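Local coordinates for uncharacterized protein (Bacteroides ovatus CL02T12C04, PDB 6PTM) that probably hydrolyses carrageenan, a sulfated galactan of red algae, as an exo-acting glycoside hydrolase of family GH42, at residues Ser232-Trp237 with Thr254-Asn259; Gln265-Leu270 with Thr372-Phe377; Leu286-Cys291 with Asn380-Tyr385. All coordinates share one frame; numbering follows the deposited sequence.

Contact 1 of 3, residues Ser232-Trp237 with Thr254-Asn259; sequences SNFPKW and TMYDIN
Phe-234 turns one face of its ring to Tyr-256, and the two side chains cross at about a right angle. Followed outward, Phe-234 CB meets Tyr-256 CD1 at 3.8 Å, and Phe-234 CG lies near both Tyr-256 CD1 and Tyr-256 CB. The closest approach comes one atom further on, where Phe-234 CD1 stands over the rim of the tyrosine ring, 3.4 Å from Tyr-256 CD1. Phe-234 CE1 then trails past Tyr-256 CG at 4.0 Å, and the tip of the ring goes on to Val-266 of helix 261-278. With planes 32° apart the pair is oblique. Tyr-256 CB adds a CH-pi contact, 4.2 Å from the centroid of the Phe-234 ring. With CG between the backbone N and the carbonyl carbon (chi1 65°), the Tyr-256 ring swings beside Phe-234 while CB lies over its face. Pro-235 CD covers the other face of Phe-234, and Thr-254 CG2 the other face of Tyr-256. Nearer the surface, Met-255, centre of an inverse gamma turn, sets its CB 3.5 Å from Ser-232 O before its bent chain leads away; Ser-232 OG itself bonds to Asn-230. All that meets between the segments is therefore carbon against carbon or carbonyl, and polar fixing comes from just outside, where Tyr-256 OH is hydrogen-bonded to His-231 and the Met-255 backbone to the same residue.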
loop_
_atom_site.group_PDB
_atom_site.type_symbol
_atom_site.label_atom_id
_atom_site.label_comp_id
_atom_site.label_asym_id
_atom_site.label_seq_id
_atom_site.Cartn_x
_atom_site.Cartn_y
_atom_site.Cartn_z
ATOM N N SER A 232 -1.937 18.451 -11.660
ATOM C CA SER A 232 -1.005 19.562 -11.323
ATOM C C SER A 232 -0.998 20.635 -12.415
ATOM O O SER A 232 -0.597 21.741 -12.117
ATOM C CB SER A 232 0.376 19.061 -11.080
ATOM O OG SER A 232 0.875 18.441 -12.232
ATOM N N ASN A 233 -1.443 20.301 -13.620
ATOM C CA ASN A 233 -1.297 21.152 -14.822
ATOM C C ASN A 233 -2.705 21.482 -15.309
ATOM O O ASN A 233 -3.313 20.646 -15.994
ATOM C CB ASN A 233 -0.422 20.449 -15.874
ATOM C CG ASN A 233 -0.066 21.349 -17.048
ATOM O OD1 ASN A 233 -0.486 22.512 -17.106
ATOM N ND2 ASN A 233 0.682 20.817 -18.013
ATOM N N PHE A 234 -3.226 22.648 -14.941
ATOM C CA PHE A 234 -4.586 23.067 -15.319
ATOM C C PHE A 234 -4.457 24.051 -16.481
ATOM O O PHE A 234 -3.559 24.884 -16.481
ATOM C CB PHE A 234 -5.280 23.574 -14.062
ATOM C CG PHE A 234 -6.740 23.800 -14.277
ATOM C CD1 PHE A 234 -7.617 22.726 -14.306
ATOM C CD2 PHE A 234 -7.241 25.076 -14.458
ATOM C CE1 PHE A 234 -8.965 22.932 -14.517
ATOM C CE2 PHE A 234 -8.595 25.265 -14.687
ATOM C CZ PHE A 234 -9.450 24.203 -14.693
ATOM N N PRO A 235 -5.294 23.979 -17.540
ATOM C CA PRO A 235 -5.009 24.746 -18.763
ATOM C C PRO A 235 -5.045 26.280 -18.581
ATOM O O PRO A 235 -5.956 26.795 -17.926
ATOM C CB PRO A 235 -6.083 24.278 -19.749
ATOM C CG PRO A 235 -7.202 23.769 -18.859
ATOM C CD PRO A 235 -6.504 23.167 -17.647
ATOM N N LYS A 236 -4.060 26.985 -19.159
ATOM C CA LYS A 236 -3.887 28.449 -18.984
ATOM C C LYS A 236 -5.140 29.188 -19.482
ATOM O O LYS A 236 -5.511 30.178 -18.870
ATOM C CB LYS A 236 -2.609 28.940 -19.683
ATOM C CG LYS A 236 -1.328 28.581 -18.942
ATOM C CD LYS A 236 -1.139 29.366 -17.654
ATOM C CE LYS A 236 -0.189 28.711 -16.674
ATOM N NZ LYS A 236 1.139 28.500 -17.296
ATOM N N TRP A 237 -5.794 28.744 -20.542
ATOM C CA TRP A 237 -6.981 29.487 -21.035
ATOM C C TRP A 237 -8.035 29.558 -19.921
ATOM O O TRP A 237 -8.722 30.599 -19.815
ATOM C CB TRP A 237 -7.543 28.882 -22.318
ATOM C CG TRP A 237 -8.152 27.528 -22.103
ATOM C CD1 TRP A 237 -7.570 26.311 -22.364
ATOM C CD2 TRP A 237 -9.470 27.242 -21.590
ATOM N NE1 TRP A 237 -8.440 25.299 -22.047
ATOM C CE2 TRP A 237 -9.593 25.840 -21.542
ATOM C CE3 TRP A 237 -10.534 28.027 -21.134
ATOM C CZ2 TRP A 237 -10.740 25.215 -21.073
ATOM C CZ3 TRP A 237 -11.662 27.407 -20.645
ATOM C CH2 TRP A 237 -11.773 26.022 -20.638
ATOM N N THR A 254 -3.095 18.606 -6.962
ATOM C CA THR A 254 -4.347 19.179 -7.565
ATOM C C THR A 254 -4.278 20.715 -7.495
ATOM O O THR A 254 -4.713 21.305 -6.483
ATOM C CB THR A 254 -5.630 18.622 -6.922
ATOM O OG1 THR A 254 -5.613 17.198 -6.876
ATOM C CG2 THR A 254 -6.874 19.066 -7.664
ATOM N N MET A 255 -3.726 21.357 -8.519
ATOM C CA MET A 255 -3.341 22.787 -8.447
ATOM C C MET A 255 -4.482 23.629 -9.040
ATOM O O MET A 255 -4.268 24.473 -9.934
ATOM C CB MET A 255 -2.012 23.019 -9.171
ATOM C CG MET A 255 -0.832 22.418 -8.453
ATOM S SD MET A 255 -0.814 22.885 -6.710
ATOM C CE MET A 255 -0.648 24.666 -6.893
ATOM N N TYR A 256 -5.687 23.375 -8.564
ATOM C CA TYR A 256 -6.914 24.101 -8.942
ATOM C C TYR A 256 -7.988 23.723 -7.915
ATOM O O TYR A 256 -7.782 22.803 -7.122
ATOM C CB TYR A 256 -7.292 23.810 -10.395
ATOM C CG TYR A 256 -7.677 22.391 -10.732
ATOM C CD1 TYR A 256 -6.762 21.479 -11.245
ATOM C CD2 TYR A 256 -8.969 21.941 -10.521
ATOM C CE1 TYR A 256 -7.133 20.167 -11.544
ATOM C CE2 TYR A 256 -9.338 20.626 -10.770
ATOM C CZ TYR A 256 -8.433 19.736 -11.327
ATOM O OH TYR A 256 -8.842 18.441 -11.608
ATOM N N ASP A 257 -9.118 24.409 -7.976
ATOM C CA ASP A 257 -10.204 24.303 -6.978
ATOM C C ASP A 257 -11.154 23.180 -7.389
ATOM O O ASP A 257 -11.882 23.373 -8.363
ATOM C CB ASP A 257 -10.955 25.631 -6.922
ATOM C CG ASP A 257 -12.101 25.607 -5.926
ATOM O OD1 ASP A 257 -12.214 24.616 -5.179
ATOM O OD2 ASP A 257 -12.829 26.596 -5.877
ATOM N N ILE A 258 -11.182 22.067 -6.646
ATOM C CA ILE A 258 -12.117 20.937 -6.948
ATOM C C ILE A 258 -13.583 21.380 -6.812
ATOM O O ILE A 258 -14.466 20.665 -7.305
ATOM C CB ILE A 258 -11.818 19.695 -6.090
ATOM C CG1 ILE A 258 -11.885 19.980 -4.583
ATOM C CG2 ILE A 258 -10.495 19.093 -6.495
ATOM C CD1 ILE A 258 -11.755 18.745 -3.713
ATOM N N ASN A 259 -13.873 22.508 -6.153
ATOM C CA ASN A 259 -15.279 22.962 -5.992
ATOM C C ASN A 259 -15.625 24.073 -7.006
ATOM O O ASN A 259 -16.716 24.644 -6.870
ATOM C CB ASN A 259 -15.543 23.364 -4.540
ATOM C CG ASN A 259 -15.423 22.179 -3.620
ATOM O OD1 ASN A 259 -14.548 22.136 -2.760
ATOM N ND2 ASN A 259 -16.310 21.208 -3.791
#

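Contact 2 of 3, residues Gln265-Leu270 with Thr372-Phe377; sequences QVNSDL and TEWFSF
Ser-268 and Asn-267 each meet an aromatic edge from the facing helix. Ser-268 OG lies 3.3 Å from Phe-377 CZ, near the ring plane, while Asn-267 CB reaches the neighbouring rim atom, Phe-377 CE2, at 4.2 Å. One turn earlier on that helix, Trp-374 points its six-membered ring at the amide, with CH2 3.7 Å from Asn-267 ND2. The nitrogen is in the plane of the indole, yet amide and indole planes stand 87° apart. Both aromatic side chains have CG opposite the backbone N (chi1 160° for Trp-374), which carries the rings across the 12.3 Å between the axes of the two segments. In the next shell, Asn-267 ND2 bonds to Ala-263 O and Tyr-256 OH, and Asn-267 OD1 to Asn-198. Ser-268 OG lies within hydrogen-bonding reach of both Arg-264 O and Glu-381 OE1, which would share its one proton if the acid is charged. Arg-264 also packs against Trp-374 and Phe-377 and forms a salt bridge with Glu-373. Segments 265-270 and 372-377 run in roughly the same direction, 32° apart, on helices 261-278 and 358-385, and from the latter Phe-375 packs on Leu-290 and Cys-291 of strand 288-292.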
loop_
_atom_site.group_PDB
_atom_site.type_symbol
_atom_site.label_atom_id
_atom_site.label_comp_id
_atom_site.label_asym_id
_atom_site.label_seq_id
_atom_site.Cartn_x
_atom_site.Cartn_y
_atom_site.Cartn_z
ATOM N N GLN A 265 -16.207 21.532 -15.447
ATOM C CA GLN A 265 -16.364 21.581 -16.931
ATOM C C GLN A 265 -15.115 20.945 -17.576
ATOM O O GLN A 265 -15.238 20.091 -18.489
ATOM C CB GLN A 265 -16.572 23.020 -17.422
ATOM C CG GLN A 265 -16.527 23.160 -18.958
ATOM C CD GLN A 265 -16.485 24.610 -19.377
ATOM O OE1 GLN A 265 -17.241 25.401 -18.837
ATOM N NE2 GLN A 265 -15.558 24.986 -20.266
ATOM N N VAL A 266 -13.938 21.338 -17.120
ATOM C CA VAL A 266 -12.671 20.952 -17.796
ATOM C C VAL A 266 -12.469 19.441 -17.620
ATOM O O VAL A 266 -12.159 18.737 -18.621
ATOM C CB VAL A 266 -11.466 21.796 -17.321
ATOM C CG1 VAL A 266 -10.156 21.195 -17.795
ATOM C CG2 VAL A 266 -11.561 23.253 -17.775
ATOM N N ASN A 267 -12.655 18.938 -16.400
ATOM C CA ASN A 267 -12.504 17.490 -16.140
ATOM C C ASN A 267 -13.537 16.712 -16.965
ATOM O O ASN A 267 -13.140 15.708 -17.556
ATOM C CB ASN A 267 -12.561 17.189 -14.642
ATOM C CG ASN A 267 -11.242 17.514 -13.991
ATOM O OD1 ASN A 267 -10.350 16.668 -13.900
ATOM N ND2 ASN A 267 -11.089 18.750 -13.570
ATOM N N SER A 268 -14.800 17.137 -16.982
ATOM C CA SER A 268 -15.892 16.514 -17.784
ATOM C C SER A 268 -15.477 16.493 -19.265
ATOM O O SER A 268 -15.633 15.452 -19.913
ATOM C CB SER A 268 -17.211 17.210 -17.571
ATOM O OG SER A 268 -17.692 16.920 -16.259
ATOM N N ASP A 269 -14.878 17.583 -19.745
ATOM C CA ASP A 269 -14.481 17.720 -21.173
ATOM C C ASP A 269 -13.315 16.772 -21.459
ATOM O O ASP A 269 -13.340 16.107 -22.524
ATOM C CB ASP A 269 -14.169 19.174 -21.548
ATOM C CG ASP A 269 -15.395 20.036 -21.791
ATOM O OD1 ASP A 269 -16.476 19.490 -21.928
ATOM O OD2 ASP A 269 -15.229 21.240 -21.879
ATOM N N LEU A 270 -12.325 16.719 -20.564
ATOM C CA LEU A 270 -11.195 15.778 -20.718
ATOM C C LEU A 270 -11.744 14.355 -20.862
ATOM O O LEU A 270 -11.379 13.678 -21.861
ATOM C CB LEU A 270 -10.195 15.883 -19.554
ATOM C CG LEU A 270 -8.975 14.982 -19.701
ATOM C CD1 LEU A 270 -8.166 15.355 -20.945
ATOM C CD2 LEU A 270 -8.079 15.055 -18.474
ATOM N N THR A 372 -14.061 13.162 -0.963
ATOM C CA THR A 372 -14.758 11.925 -1.379
ATOM C C THR A 372 -15.705 12.240 -2.558
ATOM O O THR A 372 -15.701 11.481 -3.577
ATOM C CB THR A 372 -15.478 11.293 -0.182
ATOM O OG1 THR A 372 -14.551 10.968 0.860
ATOM C CG2 THR A 372 -16.285 10.098 -0.609
ATOM N N GLU A 373 -16.515 13.288 -2.436
ATOM C CA GLU A 373 -17.493 13.683 -3.502
ATOM C C GLU A 373 -16.746 13.994 -4.817
ATOM O O GLU A 373 -17.205 13.582 -5.916
ATOM C CB GLU A 373 -18.365 14.835 -3.007
ATOM C CG GLU A 373 -19.453 15.243 -4.000
ATOM C CD GLU A 373 -19.001 16.096 -5.173
ATOM O OE1 GLU A 373 -18.101 16.950 -4.990
ATOM O OE2 GLU A 373 -19.564 15.909 -6.275
ATOM N N TRP A 374 -15.595 14.652 -4.728
ATOM C CA TRP A 374 -14.797 15.015 -5.915
ATOM C C TRP A 374 -14.400 13.737 -6.659
ATOM O O TRP A 374 -14.569 13.663 -7.885
ATOM C CB TRP A 374 -13.607 15.868 -5.467
ATOM C CG TRP A 374 -12.470 15.923 -6.442
ATOM C CD1 TRP A 374 -11.221 15.380 -6.305
ATOM C CD2 TRP A 374 -12.492 16.575 -7.712
ATOM N NE1 TRP A 374 -10.459 15.670 -7.399
ATOM C CE2 TRP A 374 -11.218 16.377 -8.289
ATOM C CE3 TRP A 374 -13.460 17.311 -8.407
ATOM C CZ2 TRP A 374 -10.884 16.917 -9.526
ATOM C CZ3 TRP A 374 -13.120 17.855 -9.623
ATOM C CH2 TRP A 374 -11.859 17.638 -10.179
ATOM N N PHE A 375 -13.886 12.749 -5.933
ATOM C CA PHE A 375 -13.427 11.477 -6.530
ATOM C C PHE A 375 -14.634 10.691 -7.035
ATOM O O PHE A 375 -14.462 10.009 -8.082
ATOM C CB PHE A 375 -12.538 10.708 -5.552
ATOM C CG PHE A 375 -11.160 11.292 -5.469
ATOM C CD1 PHE A 375 -10.365 11.369 -6.597
ATOM C CD2 PHE A 375 -10.678 11.822 -4.287
ATOM C CE1 PHE A 375 -9.103 11.922 -6.525
ATOM C CE2 PHE A 375 -9.417 12.383 -4.224
ATOM C CZ PHE A 375 -8.645 12.463 -5.346
ATOM N N SER A 376 -15.789 10.789 -6.372
ATOM C CA SER A 376 -17.058 10.230 -6.879
ATOM C C SER A 376 -17.434 10.887 -8.214
ATOM O O SER A 376 -17.810 10.141 -9.144
ATOM C CB SER A 376 -18.193 10.317 -5.867
ATOM O OG SER A 376 -17.912 9.465 -4.760
ATOM N N PHE A 377 -17.362 12.214 -8.309
ATOM C CA PHE A 377 -17.610 12.969 -9.570
ATOM C C PHE A 377 -16.679 12.433 -10.669
ATOM O O PHE A 377 -17.180 12.048 -11.725
ATOM C CB PHE A 377 -17.448 14.482 -9.373
ATOM C CG PHE A 377 -17.278 15.274 -10.648
ATOM C CD1 PHE A 377 -18.365 15.540 -11.474
ATOM C CD2 PHE A 377 -16.023 15.736 -11.025
ATOM C CE1 PHE A 377 -18.193 16.221 -12.672
ATOM C CE2 PHE A 377 -15.852 16.417 -12.226
ATOM C CZ PHE A 377 -16.936 16.648 -13.050
#

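Contact 3 of 3, residues Leu286-Cys291 with Asn380-Tyr385; sequences LGYMLC and NEIRKY
On the helical turn that brings Ile-382 to Tyr-288 and Leu-290, the carboxylate of Glu-381 is engaged at both oxygens. Lys-384 NZ meets Glu-381 OE2 at 2.8 Å, on the syn lone pair, in a salt bridge three residues apart, within 380-385, while Glu-381 OE1 has Ser-268 OG of helix 261-278 as its partner. The lysine probably favours the charged form of the acid, although Glu-381 is buried. Beside it, Ile-382 supplies the whole helical side of the contact through two methyl groups. Its CG2, opposite the backbone N, is set almost exactly over the middle of the Tyr-288 ring, 3.7 Å from the centroid and 3° off the ring normal, a well-centred CH-pi contact. Its other branch is extended (chi2 165°) and slips in between the two strand residues: Ile-382 CD1 is 3.9 Å from Tyr-288 CB and 3.4 Å from Leu-290 CD2, the latter tighter than carbon pairs usually pack.

Strand 288-292 lies next to and parallel with strand 391-394, and helix 358-385 belongs to the connection between them, a beta-alpha-beta crossover of the kind from which the (beta/alpha)8 barrel of GH42 enzymes is built. Alternation along the strand sorts the side chains: Tyr-288 and Leu-290 face the helix, whereas Met-289 points away from it and packs against Phe-226, Phe-228, His-392 and Lys-394 of the two flanking strands. The hydroxyl of Tyr-288 is hydrogen-bonded to Asp-386, next in sequence after Tyr-385, and its side chain also touches Val-275 of helix 261-278, while Ala-389 lies against both Tyr-288 and Ile-382.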
loop_
_atom_site.group_PDB
_atom_site.type_symbol
_atom_site.label_atom_id
_atom_site.label_comp_id
_atom_site.label_asym_id
_atom_site.label_seq_id
_atom_site.Cartn_x
_atom_site.Cartn_y
_atom_site.Cartn_z
ATOM N N LEU A 286 -6.154 -2.479 -15.292
ATOM C CA LEU A 286 -5.796 -2.144 -13.888
ATOM C C LEU A 286 -6.279 -0.721 -13.566
ATOM O O LEU A 286 -5.798 -0.125 -12.600
ATOM C CB LEU A 286 -4.294 -2.344 -13.665
ATOM C CG LEU A 286 -3.927 -3.738 -13.158
ATOM C CD1 LEU A 286 -2.440 -3.941 -13.231
ATOM C CD2 LEU A 286 -4.418 -3.992 -11.729
ATOM N N GLY A 287 -7.219 -0.214 -14.360
ATOM C CA GLY A 287 -8.129 0.839 -13.927
ATOM C C GLY A 287 -7.643 2.230 -14.268
ATOM O O GLY A 287 -6.642 2.396 -15.049
ATOM N N TYR A 288 -8.417 3.190 -13.766
ATOM C CA TYR A 288 -8.225 4.643 -13.926
ATOM C C TYR A 288 -7.790 5.222 -12.579
ATOM O O TYR A 288 -8.536 5.171 -11.565
ATOM C CB TYR A 288 -9.516 5.297 -14.423
ATOM C CG TYR A 288 -9.994 4.845 -15.776
ATOM C CD1 TYR A 288 -10.651 3.625 -15.927
ATOM C CD2 TYR A 288 -9.882 5.668 -16.887
ATOM C CE1 TYR A 288 -11.125 3.211 -17.160
ATOM C CE2 TYR A 288 -10.357 5.269 -18.131
ATOM C CZ TYR A 288 -10.980 4.037 -18.264
ATOM O OH TYR A 288 -11.489 3.616 -19.452
ATOM N N MET A 289 -6.579 5.762 -12.568
ATOM C CA MET A 289 -5.936 6.303 -11.347
ATOM C C MET A 289 -6.299 7.783 -11.242
ATOM O O MET A 289 -5.847 8.562 -12.107
ATOM C CB MET A 289 -4.428 6.093 -11.479
ATOM C CG MET A 289 -3.699 6.018 -10.163
ATOM S SD MET A 289 -3.508 7.613 -9.418
ATOM C CE MET A 289 -2.624 8.569 -10.652
ATOM N N LEU A 290 -7.147 8.157 -10.285
ATOM C CA LEU A 290 -7.879 9.443 -10.369
ATOM C C LEU A 290 -7.007 10.602 -9.873
ATOM O O LEU A 290 -7.291 11.722 -10.290
ATOM C CB LEU A 290 -9.198 9.396 -9.591
ATOM C CG LEU A 290 -10.205 8.356 -10.069
ATOM C CD1 LEU A 290 -11.457 8.379 -9.207
ATOM C CD2 LEU A 290 -10.547 8.540 -11.538
ATOM N N CYS A 291 -5.986 10.351 -9.048
ATOM C CA CYS A 291 -5.032 11.398 -8.634
ATOM C C CYS A 291 -3.808 10.758 -7.966
ATOM O O CYS A 291 -3.978 9.812 -7.155
ATOM C CB CYS A 291 -5.681 12.378 -7.655
ATOM S SG CYS A 291 -4.716 13.894 -7.393
ATOM N N ASN A 380 -17.757 8.949 -11.697
ATOM C CA ASN A 380 -19.077 8.924 -12.396
ATOM C C ASN A 380 -18.913 9.480 -13.813
ATOM O O ASN A 380 -19.527 8.909 -14.711
ATOM C CB ASN A 380 -20.213 9.595 -11.627
ATOM C CG ASN A 380 -20.427 8.944 -10.277
ATOM O OD1 ASN A 380 -20.175 7.741 -10.098
ATOM N ND2 ASN A 380 -20.820 9.751 -9.298
ATOM N N GLU A 381 -18.024 10.447 -14.051
ATOM C CA GLU A 381 -17.765 10.939 -15.433
ATOM C C GLU A 381 -17.131 9.834 -16.285
ATOM O O GLU A 381 -17.656 9.606 -17.404
ATOM C CB GLU A 381 -16.947 12.228 -15.464
ATOM C CG GLU A 381 -17.677 13.391 -14.820
ATOM C CD GLU A 381 -18.963 13.794 -15.528
ATOM O OE1 GLU A 381 -18.870 14.354 -16.614
ATOM O OE2 GLU A 381 -20.051 13.422 -15.049
ATOM N N ILE A 382 -16.105 9.141 -15.774
ATOM C CA ILE A 382 -15.424 8.041 -16.509
ATOM C C ILE A 382 -16.463 6.973 -16.840
ATOM O O ILE A 382 -16.516 6.585 -18.009
ATOM C CB ILE A 382 -14.222 7.486 -15.731
ATOM C CG1 ILE A 382 -13.104 8.527 -15.634
ATOM C CG2 ILE A 382 -13.727 6.188 -16.333
ATOM C CD1 ILE A 382 -12.058 8.201 -14.615
ATOM N N ARG A 383 -17.319 6.586 -15.884
ATOM C CA ARG A 383 -18.290 5.479 -16.061
ATOM C C ARG A 383 -19.313 5.775 -17.171
ATOM O O ARG A 383 -19.764 4.784 -17.763
ATOM C CB ARG A 383 -18.972 5.132 -14.738
ATOM C CG ARG A 383 -18.021 4.459 -13.762
ATOM C CD ARG A 383 -17.876 2.964 -13.986
ATOM N NE ARG A 383 -19.161 2.341 -13.751
ATOM C CZ ARG A 383 -19.706 2.169 -12.559
ATOM N NH1 ARG A 383 -19.037 2.535 -11.477
ATOM N NH2 ARG A 383 -20.919 1.633 -12.469
ATOM N N LYS A 384 -19.632 7.047 -17.449
ATOM C CA LYS A 384 -20.518 7.486 -18.563
ATOM C C LYS A 384 -19.960 7.011 -19.903
ATOM O O LYS A 384 -20.771 6.674 -20.727
ATOM C CB LYS A 384 -20.649 9.003 -18.663
ATOM C CG LYS A 384 -21.486 9.602 -17.542
ATOM C CD LYS A 384 -21.803 11.071 -17.702
ATOM C CE LYS A 384 -22.444 11.636 -16.446
ATOM N NZ LYS A 384 -22.433 13.106 -16.502
ATOM N N TYR A 385 -18.637 6.986 -20.090
ATOM C CA TYR A 385 -17.977 6.612 -21.365
ATOM C C TYR A 385 -17.394 5.194 -21.291
ATOM O O TYR A 385 -17.306 4.537 -22.337
ATOM C CB TYR A 385 -17.026 7.739 -21.759
ATOM C CG TYR A 385 -17.744 9.059 -21.817
ATOM C CD1 TYR A 385 -17.718 9.951 -20.755
ATOM C CD2 TYR A 385 -18.573 9.344 -22.883
ATOM C CE1 TYR A 385 -18.425 11.141 -20.787
ATOM C CE2 TYR A 385 -19.295 10.523 -22.929
ATOM C CZ TYR A 385 -19.235 11.410 -21.871
ATOM O OH TYR A 385 -19.941 12.560 -21.969
#

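In the fold
Leaving strand 225-230, the chain makes a short excursion through helix 236-241 and returns, and contact 1 closes that loop just ahead of helix 261-278. The chain supplies the first halves of contacts 2 and 3, on helix 261-278 and strand 288-292, before a long connection containing helices 310-324 and 327-334 leads to helix 358-385, which supplies both second halves in the same order. Contacts 2 and 3 cross, while contact 1 precedes both. Centres lie about 10 Å apart for contacts 2 and 3, about 12 Å for 1 and 2. Ile-258 packing on Trp-374 joins the loop to helix 358-385, which contact 2 joins to helix 261-278 and contact 3 to strand 288-292 of the parallel sheet.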